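Local coordinates for protein mini-Z (PDB 3S1B) that probably serves as an engineered two-helix binding mini-protein, derived from the Z domain of protein A and closed by a disulfide, that packs against a partner protein, at residues C5-Y9 / S29-C34. Residues are numbered along the deposited sequence; the frame is centred on the assembly and turned at random.
Sequences CLLRY and SIDDDC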
loop_
_atom_site.group_PDB
_atom_site.type_symbol
_atom_site.label_atom_id
_atom_site.label_comp_id
_atom_site.label_asym_id
_atom_site.label_seq_id
_atom_site.Cartn_x
_atom_site.Cartn_y
_atom_site.Cartn_z
ATOM N N CYS B 5 -11.595 33.799 10.711
ATOM C CA CYS B 5 -11.336 32.376 10.566
ATOM C C CYS B 5 -9.967 32.069 9.998
ATOM O O CYS B 5 -9.313 31.143 10.416
ATOM C CB CYS B 5 -12.418 31.731 9.718
ATOM S SG CYS B 5 -13.862 31.275 10.650
ATOM N N LEU B 6 -9.542 32.850 9.027
ATOM C CA LEU B 6 -8.239 32.659 8.441
ATOM C C LEU B 6 -7.180 32.898 9.468
ATOM O O LEU B 6 -6.206 32.182 9.551
ATOM C CB LEU B 6 -8.036 33.657 7.322
ATOM C CG LEU B 6 -8.928 33.439 6.121
ATOM C CD1 LEU B 6 -8.727 34.537 5.139
ATOM C CD2 LEU B 6 -8.615 32.109 5.527
ATOM N N LEU B 7 -7.381 33.932 10.256
ATOM C CA LEU B 7 -6.436 34.325 11.269
ATOM C C LEU B 7 -6.279 33.257 12.296
ATOM O O LEU B 7 -5.210 33.055 12.822
ATOM C CB LEU B 7 -6.903 35.599 11.917
ATOM C CG LEU B 7 -6.823 36.696 10.888
ATOM C CD1 LEU B 7 -7.520 37.900 11.355
ATOM C CD2 LEU B 7 -5.406 36.983 10.605
ATOM N N ARG B 8 -7.390 32.623 12.613
ATOM C CA ARG B 8 -7.412 31.550 13.578
ATOM C C ARG B 8 -6.634 30.358 13.082
ATOM O O ARG B 8 -5.866 29.766 13.806
ATOM C CB ARG B 8 -8.856 31.182 13.905
ATOM C CG ARG B 8 -9.300 31.589 15.292
ATOM C CD ARG B 8 -10.645 32.260 15.311
ATOM N NE ARG B 8 -11.777 31.353 15.292
ATOM C CZ ARG B 8 -11.994 30.421 16.197
ATOM N NH1 ARG B 8 -11.132 30.239 17.164
ATOM N NH2 ARG B 8 -13.053 29.655 16.116
ATOM N N TYR B 9 -6.834 30.011 11.828
ATOM C CA TYR B 9 -6.092 28.926 11.239
ATOM C C TYR B 9 -4.634 29.300 11.168
ATOM O O TYR B 9 -3.768 28.486 11.399
ATOM C CB TYR B 9 -6.628 28.595 9.867
ATOM C CG TYR B 9 -7.871 27.761 9.901
ATOM C CD1 TYR B 9 -7.884 26.541 10.526
ATOM C CD2 TYR B 9 -9.020 28.184 9.295
ATOM C CE1 TYR B 9 -9.005 25.781 10.549
ATOM C CE2 TYR B 9 -10.133 27.429 9.312
ATOM C CZ TYR B 9 -10.126 26.232 9.941
ATOM O OH TYR B 9 -11.256 25.475 9.955
ATOM N N SER B 29 -11.346 22.787 16.849
ATOM C CA SER B 29 -12.164 23.840 17.403
ATOM C C SER B 29 -12.490 24.896 16.375
ATOM O O SER B 29 -13.611 25.352 16.302
ATOM C CB SER B 29 -11.435 24.517 18.539
ATOM O OG SER B 29 -10.807 23.560 19.343
ATOM N N ILE B 30 -11.512 25.290 15.571
ATOM C CA ILE B 30 -11.744 26.318 14.580
ATOM C C ILE B 30 -12.779 25.811 13.617
ATOM O O ILE B 30 -13.592 26.564 13.124
ATOM C CB ILE B 30 -10.478 26.757 13.856
ATOM C CG1 ILE B 30 -9.315 26.873 14.823
ATOM C CG2 ILE B 30 -10.686 28.078 13.204
ATOM C CD1 ILE B 30 -9.729 27.090 16.198
ATOM N N ASP B 31 -12.732 24.527 13.324
ATOM C CA ASP B 31 -13.712 23.936 12.430
ATOM C C ASP B 31 -15.130 23.997 12.965
ATOM O O ASP B 31 -16.049 24.301 12.229
ATOM C CB ASP B 31 -13.374 22.480 12.184
ATOM C CG ASP B 31 -12.148 22.305 11.365
ATOM O OD1 ASP B 31 -11.705 23.290 10.761
ATOM O OD2 ASP B 31 -11.631 21.180 11.320
ATOM N N ASP B 32 -15.309 23.706 14.246
ATOM C CA ASP B 32 -16.647 23.730 14.858
ATOM C C ASP B 32 -17.309 25.088 14.630
ATOM O O ASP B 32 -18.441 25.160 14.147
ATOM C CB ASP B 32 -16.588 23.422 16.369
ATOM C CG ASP B 32 -16.429 21.923 16.678
ATOM O OD1 ASP B 32 -16.152 21.591 17.856
ATOM O OD2 ASP B 32 -16.584 21.076 15.765
ATOM N N ASP B 33 -16.589 26.156 14.970
ATOM C CA ASP B 33 -17.063 27.527 14.746
ATOM C C ASP B 33 -16.933 27.938 13.278
ATOM O O ASP B 33 -17.580 28.889 12.838
ATOM C CB ASP B 33 -16.290 28.528 15.628
ATOM C CG ASP B 33 -16.672 28.441 17.106
ATOM O OD1 ASP B 33 -17.515 27.594 17.470
ATOM O OD2 ASP B 33 -16.126 29.226 17.911
ATOM N N CYS B 34 -16.099 27.224 12.528
ATOM C CA CYS B 34 -15.765 27.619 11.170
ATOM C C CYS B 34 -15.386 26.422 10.306
ATOM O O CYS B 34 -15.922 26.241 9.214
ATOM C CB CYS B 34 -14.610 28.620 11.209
ATOM S SG CYS B 34 -14.640 29.776 9.847
#
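C5 and C34 are joined by a disulfide, SG of C5 to SG of C34 at 1.9 Å. It ties the helix 3-14 near its start to the last residue of the chain, just past the helix 20-33. C34 turns its SG anti to the backbone N (chi1 -150°), which brings the sulfur across to C5. The two helical segments run nearly antiparallel, at 169°, with their axes 10.4 Å apart at closest approach.

The apolar packing centres on I30, which is buried and points at the facing helix between R8 and Y9. Its CG2 sits over the middle of one face of the Y9 ring, a CH-pi contact 3.9 Å from CG2 to the ring centroid and 13° off the normal. CB of I30 also lies 3.7 Å from CE1 of Y9. On the R8 side, CD1 of I30 comes over one face of the guanidinium, 3.6 Å from NH1 of R8.

Polar links lie on both flanks. The Y9 hydroxyl donates to D31, whose OD1 lies at the ring edge, near its plane. The modelled OH to OD1 distance of 2.4 Å is doubtful at this resolution. The R8 chain bends at chi2 and chi3, and its NH2 forms a salt bridge to OD2 of D33 at 3.6 Å. CB of D33 meets the guanidinium at its edge. NE of R8 also has a long, weak ion pair with E4.

A leucine in place of R8 would probably leave the D33 carboxylate without this charge partner and lose the flat cover over CD1 of I30. The covalent link thus closes the open end of the helical hairpin, while a single isoleucine, flanked by two polar pairs, fills the interface beside it.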